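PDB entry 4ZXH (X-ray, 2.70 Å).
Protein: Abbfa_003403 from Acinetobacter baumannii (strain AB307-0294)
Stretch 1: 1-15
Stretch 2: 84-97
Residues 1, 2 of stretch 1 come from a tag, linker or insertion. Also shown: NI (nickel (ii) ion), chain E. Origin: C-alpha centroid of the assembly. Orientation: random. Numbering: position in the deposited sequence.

Stretch 1 1-15: GHMNNLARLEPEVLS
Stretch 2 84-97: QLIWDRVYPNIIFS

Residues 1-15 and 84-97 run in broadly opposed directions along each other, so that His-2 lies by Phe-96, Arg-8 by Tyr-91, Pro-11 by Arg-89 and Val-13 by Trp-87; together they bury 1145 Å². Strand 13-15 meets strand 84-87 at 119° between N-to-C directions, with a closest axial approach of 4.7 Å. Val-13 and Trp-87 form an antiparallel non-hydrogen-bonded pair (CA to CA 4.5 Å); Ser-15 and Ile-86 form a hydrogen-bonded one (CA to CA 5.5 Å). The register slips by one between them, a beta bulge in which Leu-14 adopts phi/psi -81/-50°. Leu-14 N donates to Ile-86 O (2.8 Å), and Ile-86 N to Ser-15 O (3.1 Å). The ladder extends past the strand ends: Asp-88 N donates to Glu-12 O (3.0 Å, nearly straight at 174°), while the p rotamer of Asp-88 brings its OD1 to Glu-12 N (3.0 Å), its short carboxylate serving as acceptor where the backbone pairing stops.

Around this ladder the side chains interlock. Val-13 (t) sets CG2 over one face of the Trp-87 ring (m, chi2 88°), 3.7 Å from the centroid of the six-membered ring, and also reaches Leu-85 CD1 (4.0 Å from Val-13 CG2). On the other side of the ring plane, Pro-11 CB approaches obliquely, 3.9 Å from Trp-87 CE3. Leu-14 (m, t) points toward the other stretch, its CD1 3.7 Å from Asp-88 CA. Arg-89 (p, t, p) carries its guanidinium back to Leu-9 (p, p; poorly ordered), whose CD1 covers one face, 3.2 Å from Arg-89 NH1; the same NH1 forms a salt bridge with Asp-88 OD2 (3.0 Å), by charge alone.

Tyr-91 (t, chi2 71°), the largest single contributor, is the bump that fills the hollow lined by Met-3, Leu-6, Ala-7 and Arg-8. Arg-8 (t, t, chi3 18°; poorly ordered) lays CB over one ring face, and its guanidinium makes an off-centre cation-pi contact, CZ 4.3 Å from the Tyr-91 ring centroid. Leu-6 (m, t) touches Tyr-91 CE1 with CB at 3.8 Å, and Leu-6 CD1 rests on Pro-92 CD at 3.9 Å. Met-3 (t, t, p) is buried; the p turn at chi3 puts CE 3.2 Å from Tyr-91 OH, and SD lies 3.9 Å from Ile-94 CB.

At the far end, tag residue His-2 (p, chi2 -76°) chelates nickel through N (1.7 Å) and ND1 (2.1 Å). Its free ring edge faces Ile-94, NE2 lying 3.1 Å from Ile-94 O, and Phe-96 CB sits squarely over one ring face, 3.3 Å from the His-2 ring centroid.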

ATOM      1  N   GLY A   1     -35.765  17.193 -24.453  1.00 53.20           N
ATOM      2  CA  GLY A   1     -35.989  18.205 -25.480  1.00 74.34           C
ATOM      3  C   GLY A   1     -36.135  17.556 -26.851  1.00 81.13           C
ATOM      4  O   GLY A   1     -36.815  18.044 -27.760  1.00 77.00           O
ATOM      5  N   HIS A   2     -35.462  16.425 -26.973  1.00 78.69           N
ATOM      6  CA  HIS A   2     -35.637  15.477 -28.052  1.00 68.77           C
ATOM      7  C   HIS A   2     -36.682  14.501 -27.568  1.00 58.72           C
ATOM      8  O   HIS A   2     -36.703  13.345 -27.969  1.00 62.67           O
ATOM      9  CB  HIS A   2     -34.333  14.739 -28.317  1.00 70.01           C
ATOM     10  CG  HIS A   2     -33.825  14.015 -27.107  1.00 59.53           C
ATOM     11  ND1 HIS A   2     -33.207  14.662 -26.059  1.00 52.46           N
ATOM     12  CD2 HIS A   2     -33.891  12.711 -26.753  1.00 54.15           C
ATOM     13  CE1 HIS A   2     -32.892  13.785 -25.123  1.00 47.37           C
ATOM     14  NE2 HIS A   2     -33.299  12.594 -25.519  1.00 47.89           N
ATOM     15  N   MET A   3     -37.529  14.964 -26.665  1.00 85.16           N
ATOM     16  CA  MET A   3     -38.256  14.060 -25.807  1.00 76.79           C
ATOM     17  C   MET A   3     -39.179  14.897 -24.929  1.00 79.83           C
ATOM     18  O   MET A   3     -39.240  14.729 -23.708  1.00 69.75           O
ATOM     19  CB  MET A   3     -37.265  13.241 -24.988  1.00 76.24           C
ATOM     20  CG  MET A   3     -37.814  12.009 -24.314  1.00 82.34           C
ATOM     21  SD  MET A   3     -36.580  11.382 -23.170  1.00 97.79           S
ATOM     22  CE  MET A   3     -36.355  12.818 -22.120  1.00 50.67           C
ATOM     23  N   ASN A   4     -39.869  15.831 -25.582  1.00 87.30           N
ATOM     24  CA  ASN A   4     -40.863  16.673 -24.937  1.00 95.34           C
ATOM     25  C   ASN A   4     -42.057  15.834 -24.522  1.00 96.89           C
ATOM     26  O   ASN A   4     -42.612  16.019 -23.436  1.00101.01           O
ATOM     27  CB  ASN A   4     -41.316  17.802 -25.869  1.00101.21           C
ATOM     28  CG  ASN A   4     -40.151  18.548 -26.502  1.00102.25           C
ATOM     29  OD1 ASN A   4     -39.622  19.509 -25.934  1.00102.26           O
ATOM     30  ND2 ASN A   4     -39.748  18.110 -27.691  1.00100.75           N
ATOM     31  N   ASN A   5     -42.430  14.896 -25.396  1.00 93.35           N
ATOM     32  CA  ASN A   5     -43.561  13.987 -25.179  1.00 92.70           C
ATOM     33  C   ASN A   5     -43.453  13.058 -23.954  1.00 91.19           C
ATOM     34  O   ASN A   5     -43.876  11.899 -24.019  1.00 87.25           O
ATOM     35  CB  ASN A   5     -43.775  13.103 -26.424  1.00 92.17           C
ATOM     36  CG  ASN A   5     -44.023  13.906 -27.700  1.00 91.77           C
ATOM     37  OD1 ASN A   5     -44.411  15.074 -27.653  1.00 97.20           O
ATOM     38  ND2 ASN A   5     -43.808  13.269 -28.850  1.00 80.21           N
ATOM     39  N   LEU A   6     -42.894  13.548 -22.848  1.00 89.83           N
ATOM     40  CA  LEU A   6     -42.843  12.768 -21.613  1.00 84.05           C
ATOM     41  C   LEU A   6     -43.380  13.528 -20.400  1.00 90.23           C
ATOM     42  O   LEU A   6     -44.296  13.054 -19.728  1.00 89.24           O
ATOM     43  CB  LEU A   6     -41.414  12.305 -21.325  1.00 80.50           C
ATOM     44  CG  LEU A   6     -40.963  10.968 -21.916  1.00 73.11           C
ATOM     45  CD1 LEU A   6     -39.565  10.629 -21.431  1.00 70.37           C
ATOM     46  CD2 LEU A   6     -41.925   9.860 -21.534  1.00 60.60           C
ATOM     47  N   ALA A   7     -42.799  14.693 -20.127  1.00 96.32           N
ATOM     48  CA  ALA A   7     -43.115  15.488 -18.936  1.00 99.15           C
ATOM     49  C   ALA A   7     -42.786  14.757 -17.618  1.00 98.85           C
ATOM     50  O   ALA A   7     -43.112  13.579 -17.410  1.00 85.34           O
ATOM     51  CB  ALA A   7     -44.590  15.934 -18.954  1.00 95.32           C
ATOM     52  N   ARG A   8     -42.113  15.494 -16.740  1.00104.73           N
ATOM     53  CA  ARG A   8     -41.760  15.037 -15.407  1.00102.70           C
ATOM     54  C   ARG A   8     -42.872  15.409 -14.434  1.00105.85           C
ATOM     55  O   ARG A   8     -43.030  16.581 -14.070  1.00106.50           O
ATOM     56  CB  ARG A   8     -40.429  15.664 -14.971  1.00100.00           C
ATOM     57  CG  ARG A   8     -39.675  14.951 -13.855  1.00102.39           C
ATOM     58  CD  ARG A   8     -38.194  15.304 -13.952  1.00104.79           C
ATOM     59  NE  ARG A   8     -37.990  16.499 -14.777  1.00106.50           N
ATOM     60  CZ  ARG A   8     -36.917  16.733 -15.532  1.00102.16           C
ATOM     61  NH1 ARG A   8     -35.923  15.855 -15.590  1.00101.83           N
ATOM     62  NH2 ARG A   8     -36.842  17.847 -16.243  1.00 98.00           N
ATOM     63  N   LEU A   9     -43.665  14.423 -14.032  1.00106.40           N
ATOM     64  CA  LEU A   9     -44.563  14.635 -12.902  1.00106.37           C
ATOM     65  C   LEU A   9     -44.012  13.791 -11.748  1.00102.52           C
ATOM     66  O   LEU A   9     -43.385  12.754 -11.986  1.00102.06           O
ATOM     67  CB  LEU A   9     -46.014  14.295 -13.263  1.00107.21           C
ATOM     68  CG  LEU A   9     -46.393  12.933 -13.846  1.00104.25           C
ATOM     69  CD1 LEU A   9     -46.696  12.004 -12.711  1.00104.56           C
ATOM     70  CD2 LEU A   9     -47.575  13.020 -14.796  1.00102.55           C
ATOM     71  N   GLU A  10     -44.242  14.232 -10.510  1.00101.37           N
ATOM     72  CA  GLU A  10     -43.356  13.872  -9.397  1.00 97.24           C
ATOM     73  C   GLU A  10     -43.721  12.563  -8.667  1.00 77.55           C
ATOM     74  O   GLU A  10     -44.851  12.379  -8.226  1.00 74.01           O
ATOM     75  CB  GLU A  10     -43.275  15.043  -8.404  1.00109.38           C
ATOM     76  CG  GLU A  10     -41.846  15.297  -7.902  1.00117.21           C
ATOM     77  CD  GLU A  10     -40.985  16.105  -8.880  1.00121.57           C
ATOM     78  OE1 GLU A  10     -41.475  16.467  -9.977  1.00125.52           O
ATOM     79  OE2 GLU A  10     -39.805  16.363  -8.551  1.00119.38           O
ATOM     80  N   PRO A  11     -42.741  11.645  -8.559  1.00 62.88           N
ATOM     81  CA  PRO A  11     -42.913  10.243  -8.149  1.00 60.28           C
ATOM     82  C   PRO A  11     -43.137  10.004  -6.658  1.00 55.70           C
ATOM     83  O   PRO A  11     -42.691  10.799  -5.833  1.00 56.29           O
ATOM     84  CB  PRO A  11     -41.594   9.602  -8.587  1.00 52.60           C
ATOM     85  CG  PRO A  11     -40.618  10.722  -8.579  1.00 43.51           C
ATOM     86  CD  PRO A  11     -41.355  11.929  -8.981  1.00 46.20           C
ATOM     87  N   GLU A  12     -43.835   8.912  -6.345  1.00 49.91           N
ATOM     88  CA  GLU A  12     -44.012   8.431  -4.981  1.00 49.32           C
ATOM     89  C   GLU A  12     -43.423   7.018  -4.856  1.00 44.99           C
ATOM     90  O   GLU A  12     -43.278   6.306  -5.841  1.00 42.57           O
ATOM     91  CB  GLU A  12     -45.497   8.424  -4.588  1.00 62.94           C
ATOM     92  CG  GLU A  12     -46.197   9.801  -4.505  1.00 89.85           C
ATOM     93  CD  GLU A  12     -45.586  10.763  -3.472  1.00107.90           C
ATOM     94  OE1 GLU A  12     -45.199  10.311  -2.369  1.00112.64           O
ATOM     95  OE2 GLU A  12     -45.510  11.981  -3.758  1.00110.65           O
ATOM     96  N   VAL A  13     -43.089   6.610  -3.642  1.00 50.79           N
ATOM     97  CA  VAL A  13     -42.582   5.266  -3.396  1.00 39.73           C
ATOM     98  C   VAL A  13     -43.729   4.260  -3.302  1.00 41.01           C
ATOM     99  O   VAL A  13     -44.660   4.441  -2.514  1.00 49.99           O
ATOM    100  CB  VAL A  13     -41.733   5.225  -2.093  1.00 39.67           C
ATOM    101  CG1 VAL A  13     -41.271   3.818  -1.778  1.00 38.71           C
ATOM    102  CG2 VAL A  13     -40.536   6.147  -2.215  1.00 38.44           C
ATOM    103  N   LEU A  14     -43.672   3.205  -4.109  1.00 39.84           N
ATOM    104  CA  LEU A  14     -44.699   2.164  -4.065  1.00 46.63           C
ATOM    105  C   LEU A  14     -44.467   1.163  -2.934  1.00 47.80           C
ATOM    106  O   LEU A  14     -45.389   0.861  -2.179  1.00 51.94           O
ATOM    107  CB  LEU A  14     -44.778   1.410  -5.395  1.00 49.17           C
ATOM    108  CG  LEU A  14     -45.557   2.045  -6.543  1.00 48.99           C
ATOM    109  CD1 LEU A  14     -45.510   1.137  -7.762  1.00 48.15           C
ATOM    110  CD2 LEU A  14     -46.970   2.282  -6.118  1.00 43.14           C
ATOM    111  N   SER A  15     -43.246   0.637  -2.831  1.00 39.62           N
ATOM    112  CA  SER A  15     -42.911  -0.309  -1.765  1.00 47.20           C
ATOM    113  C   SER A  15     -41.413  -0.316  -1.409  1.00 47.00           C
ATOM    114  O   SER A  15     -40.571   0.099  -2.206  1.00 44.12           O
ATOM    115  CB  SER A  15     -43.357  -1.727  -2.149  1.00 43.56           C
ATOM    116  OG  SER A  15     -42.766  -2.152  -3.364  1.00 49.22           O
ATOM    117  N   GLN A  84     -34.078  -1.419  -1.245  1.00 41.03           N
ATOM    118  CA  GLN A  84     -34.526  -1.199  -2.627  1.00 33.49           C
ATOM    119  C   GLN A  84     -35.895  -0.557  -2.591  1.00 34.57           C
ATOM    120  O   GLN A  84     -36.819  -1.091  -1.967  1.00 37.05           O
ATOM    121  CB  GLN A  84     -34.639  -2.506  -3.413  1.00 28.62           C
ATOM    122  CG  GLN A  84     -33.352  -3.116  -3.842  1.00 29.61           C
ATOM    123  CD  GLN A  84     -33.565  -4.389  -4.629  1.00 30.94           C
ATOM    124  OE1 GLN A  84     -33.186  -4.474  -5.791  1.00 29.47           O
ATOM    125  NE2 GLN A  84     -34.162  -5.395  -3.994  1.00 32.38           N
ATOM    126  N   LEU A  85     -36.050   0.572  -3.262  1.00 37.60           N
ATOM    127  CA  LEU A  85     -37.371   1.172  -3.381  1.00 31.75           C
ATOM    128  C   LEU A  85     -37.900   1.009  -4.815  1.00 38.36           C
ATOM    129  O   LEU A  85     -37.187   1.295  -5.783  1.00 36.54           O
ATOM    130  CB  LEU A  85     -37.324   2.648  -3.002  1.00 32.40           C
ATOM    131  CG  LEU A  85     -36.677   3.095  -1.691  1.00 40.27           C
ATOM    132  CD1 LEU A  85     -36.893   4.588  -1.493  1.00 33.97           C
ATOM    133  CD2 LEU A  85     -37.199   2.305  -0.488  1.00 34.38           C
ATOM    134  N   ILE A  86     -39.138   0.539  -4.951  1.00 39.40           N
ATOM    135  CA  ILE A  86     -39.819   0.585  -6.243  1.00 32.36           C
ATOM    136  C   ILE A  86     -40.655   1.860  -6.352  1.00 39.97           C
ATOM    137  O   ILE A  86     -41.676   1.999  -5.690  1.00 51.03           O
ATOM    138  CB  ILE A  86     -40.728  -0.637  -6.470  1.00 34.35           C
ATOM    139  CG1 ILE A  86     -39.902  -1.923  -6.597  1.00 32.01           C
ATOM    140  CG2 ILE A  86     -41.527  -0.447  -7.739  1.00 33.42           C
ATOM    141  CD1 ILE A  86     -40.724  -3.188  -6.487  1.00 33.15           C
ATOM    142  N   TRP A  87     -40.201   2.800  -7.175  1.00 39.09           N
ATOM    143  CA  TRP A  87     -40.934   4.035  -7.429  1.00 38.93           C
ATOM    144  C   TRP A  87     -42.081   3.790  -8.401  1.00 43.69           C
ATOM    145  O   TRP A  87     -41.948   2.984  -9.311  1.00 49.09           O
ATOM    146  CB  TRP A  87     -39.996   5.098  -7.995  1.00 36.65           C
ATOM    147  CG  TRP A  87     -38.933   5.499  -7.048  1.00 37.03           C
ATOM    148  CD1 TRP A  87     -37.710   4.919  -6.893  1.00 33.83           C
ATOM    149  CD2 TRP A  87     -38.991   6.572  -6.105  1.00 33.70           C
ATOM    150  NE1 TRP A  87     -36.998   5.570  -5.909  1.00 35.05           N
ATOM    151  CE2 TRP A  87     -37.769   6.586  -5.410  1.00 32.81           C
ATOM    152  CE3 TRP A  87     -39.960   7.526  -5.784  1.00 41.39           C
ATOM    153  CZ2 TRP A  87     -37.486   7.517  -4.417  1.00 38.39           C
ATOM    154  CZ3 TRP A  87     -39.679   8.445  -4.792  1.00 39.86           C
ATOM    155  CH2 TRP A  87     -38.452   8.435  -4.120  1.00 35.72           C
ATOM    156  N   ASP A  88     -43.201   4.481  -8.228  1.00 36.71           N
ATOM    157  CA  ASP A  88     -44.326   4.304  -9.145  1.00 47.23           C
ATOM    158  C   ASP A  88     -43.948   4.745 -10.558  1.00 52.45           C
ATOM    159  O   ASP A  88     -44.507   4.260 -11.545  1.00 50.90           O
ATOM    160  CB  ASP A  88     -45.559   5.080  -8.665  1.00 40.20           C
ATOM    161  CG  ASP A  88     -45.353   6.587  -8.676  1.00 48.68           C
ATOM    162  OD1 ASP A  88     -44.187   7.049  -8.657  1.00 49.43           O
ATOM    163  OD2 ASP A  88     -46.370   7.318  -8.689  1.00 54.70           O
ATOM    164  N   ARG A  89     -42.996   5.668 -10.649  1.00 50.28           N
ATOM    165  CA  ARG A  89     -42.530   6.156 -11.942  1.00 48.65           C
ATOM    166  C   ARG A  89     -41.186   6.859 -11.830  1.00 43.48           C
ATOM    167  O   ARG A  89     -40.857   7.433 -10.803  1.00 48.55           O
ATOM    168  CB  ARG A  89     -43.560   7.095 -12.557  1.00 53.12           C
ATOM    169  CG  ARG A  89     -43.656   8.408 -11.843  1.00 67.32           C
ATOM    170  CD  ARG A  89     -44.714   9.280 -12.469  1.00 82.89           C
ATOM    171  NE  ARG A  89     -46.069   8.721 -12.385  1.00 89.42           N
ATOM    172  CZ  ARG A  89     -46.935   8.976 -11.401  1.00 91.27           C
ATOM    173  NH1 ARG A  89     -46.583   9.765 -10.384  1.00 86.03           N
ATOM    174  NH2 ARG A  89     -48.154   8.428 -11.419  1.00 92.49           N
ATOM    175  N   VAL A  90     -40.409   6.794 -12.901  1.00 39.53           N
ATOM    176  CA  VAL A  90     -39.089   7.402 -12.956  1.00 32.16           C
ATOM    177  C   VAL A  90     -38.966   8.226 -14.238  1.00 34.27           C
ATOM    178  O   VAL A  90     -39.423   7.797 -15.300  1.00 42.08           O
ATOM    179  CB  VAL A  90     -37.985   6.337 -12.924  1.00 33.78           C
ATOM    180  CG1 VAL A  90     -36.630   6.989 -13.006  1.00 49.01           C
ATOM    181  CG2 VAL A  90     -38.076   5.533 -11.662  1.00 38.76           C
ATOM    182  N   TYR A  91     -38.372   9.410 -14.173  1.00 35.43           N
ATOM    183  CA  TYR A  91     -38.147  10.120 -15.419  1.00 44.45           C
ATOM    184  C   TYR A  91     -36.909   9.490 -16.050  1.00 39.54           C
ATOM    185  O   TYR A  91     -35.863   9.412 -15.423  1.00 32.06           O
ATOM    186  CB  TYR A  91     -37.991  11.633 -15.208  1.00 54.96           C
ATOM    187  CG  TYR A  91     -38.010  12.434 -16.511  1.00 65.01           C
ATOM    188  CD1 TYR A  91     -39.185  12.577 -17.248  1.00 64.30           C
ATOM    189  CD2 TYR A  91     -36.855  13.054 -16.997  1.00 64.59           C
ATOM    190  CE1 TYR A  91     -39.206  13.298 -18.437  1.00 68.05           C
ATOM    191  CE2 TYR A  91     -36.873  13.783 -18.180  1.00 64.72           C
ATOM    192  CZ  TYR A  91     -38.050  13.900 -18.896  1.00 68.65           C
ATOM    193  OH  TYR A  91     -38.078  14.617 -20.072  1.00 71.02           O
ATOM    194  N   PRO A  92     -37.045   8.989 -17.286  1.00 40.42           N
ATOM    195  CA  PRO A  92     -35.922   8.291 -17.916  1.00 31.14           C
ATOM    196  C   PRO A  92     -34.782   9.242 -18.143  1.00 32.10           C
ATOM    197  O   PRO A  92     -35.013  10.421 -18.429  1.00 37.09           O
ATOM    198  CB  PRO A  92     -36.494   7.811 -19.256  1.00 27.48           C
ATOM    199  CG  PRO A  92     -37.990   7.898 -19.100  1.00 41.66           C
ATOM    200  CD  PRO A  92     -38.224   9.050 -18.165  1.00 35.93           C
ATOM    201  N   ASN A  93     -33.566   8.733 -18.007  1.00 34.01           N
ATOM    202  CA  ASN A  93     -32.378   9.512 -18.284  1.00 25.48           C
ATOM    203  C   ASN A  93     -31.827   9.127 -19.660  1.00 29.84           C
ATOM    204  O   ASN A  93     -30.986   8.220 -19.813  1.00 34.67           O
ATOM    205  CB  ASN A  93     -31.344   9.307 -17.181  1.00 24.71           C
ATOM    206  CG  ASN A  93     -30.151  10.194 -17.347  1.00 36.99           C
ATOM    207  OD1 ASN A  93     -30.079  10.968 -18.300  1.00 51.08           O
ATOM    208  ND2 ASN A  93     -29.204  10.105 -16.421  1.00 31.49           N
ATOM    209  N   ILE A  94     -32.329   9.834 -20.658  1.00 25.84           N
ATOM    210  CA  ILE A  94     -32.011   9.601 -22.055  1.00 35.75           C
ATOM    211  C   ILE A  94     -31.298  10.816 -22.651  1.00 33.19           C
ATOM    212  O   ILE A  94     -31.899  11.881 -22.822  1.00 35.96           O
ATOM    213  CB  ILE A  94     -33.305   9.281 -22.841  1.00 37.81           C
ATOM    214  CG1 ILE A  94     -33.901   7.980 -22.317  1.00 35.42           C
ATOM    215  CG2 ILE A  94     -33.043   9.160 -24.330  1.00 34.16           C
ATOM    216  CD1 ILE A  94     -34.982   7.446 -23.188  1.00 44.13           C
ATOM    217  N   ILE A  95     -30.010  10.643 -22.941  1.00 34.84           N
ATOM    218  CA  ILE A  95     -29.150  11.692 -23.497  1.00 31.15           C
ATOM    219  C   ILE A  95     -29.083  11.564 -25.015  1.00 33.06           C
ATOM    220  O   ILE A  95     -28.971  10.447 -25.530  1.00 32.66           O
ATOM    221  CB  ILE A  95     -27.718  11.613 -22.950  1.00 25.60           C
ATOM    222  CG1 ILE A  95     -27.721  11.341 -21.454  1.00 31.32           C
ATOM    223  CG2 ILE A  95     -26.974  12.913 -23.218  1.00 34.64           C
ATOM    224  CD1 ILE A  95     -28.408  12.403 -20.688  1.00 37.21           C
ATOM    225  N   PHE A  96     -29.137  12.689 -25.728  1.00 29.24           N
ATOM    226  CA  PHE A  96     -29.157  12.663 -27.186  1.00 33.46           C
ATOM    227  C   PHE A  96     -28.215  13.692 -27.790  1.00 41.35           C
ATOM    228  O   PHE A  96     -28.418  14.883 -27.621  1.00 53.75           O
ATOM    229  CB  PHE A  96     -30.581  12.895 -27.684  1.00 44.56           C
ATOM    230  CG  PHE A  96     -30.721  12.828 -29.178  1.00 57.42           C
ATOM    231  CD1 PHE A  96     -30.499  11.634 -29.854  1.00 54.54           C
ATOM    232  CD2 PHE A  96     -31.098  13.961 -29.906  1.00 66.68           C
ATOM    233  CE1 PHE A  96     -30.625  11.562 -31.229  1.00 62.03           C
ATOM    234  CE2 PHE A  96     -31.234  13.907 -31.284  1.00 67.67           C
ATOM    235  CZ  PHE A  96     -30.994  12.702 -31.950  1.00 72.48           C
ATOM    236  N   SER A  97     -27.199  13.234 -28.514  1.00 42.53           N
ATOM    237  CA  SER A  97     -26.124  14.112 -28.997  1.00 35.10           C
ATOM    238  C   SER A  97     -26.031  14.072 -30.515  1.00 39.48           C
ATOM    239  O   SER A  97     -26.438  13.090 -31.123  1.00 38.43           O
ATOM    240  CB  SER A  97     -24.795  13.672 -28.412  1.00 30.83           C
ATOM    241  OG  SER A  97     -25.003  13.059 -27.154  1.00 42.80           O
TER
HETATM  242 NI    NI E1404     -33.764  16.420 -27.051  1.00 50.92          NI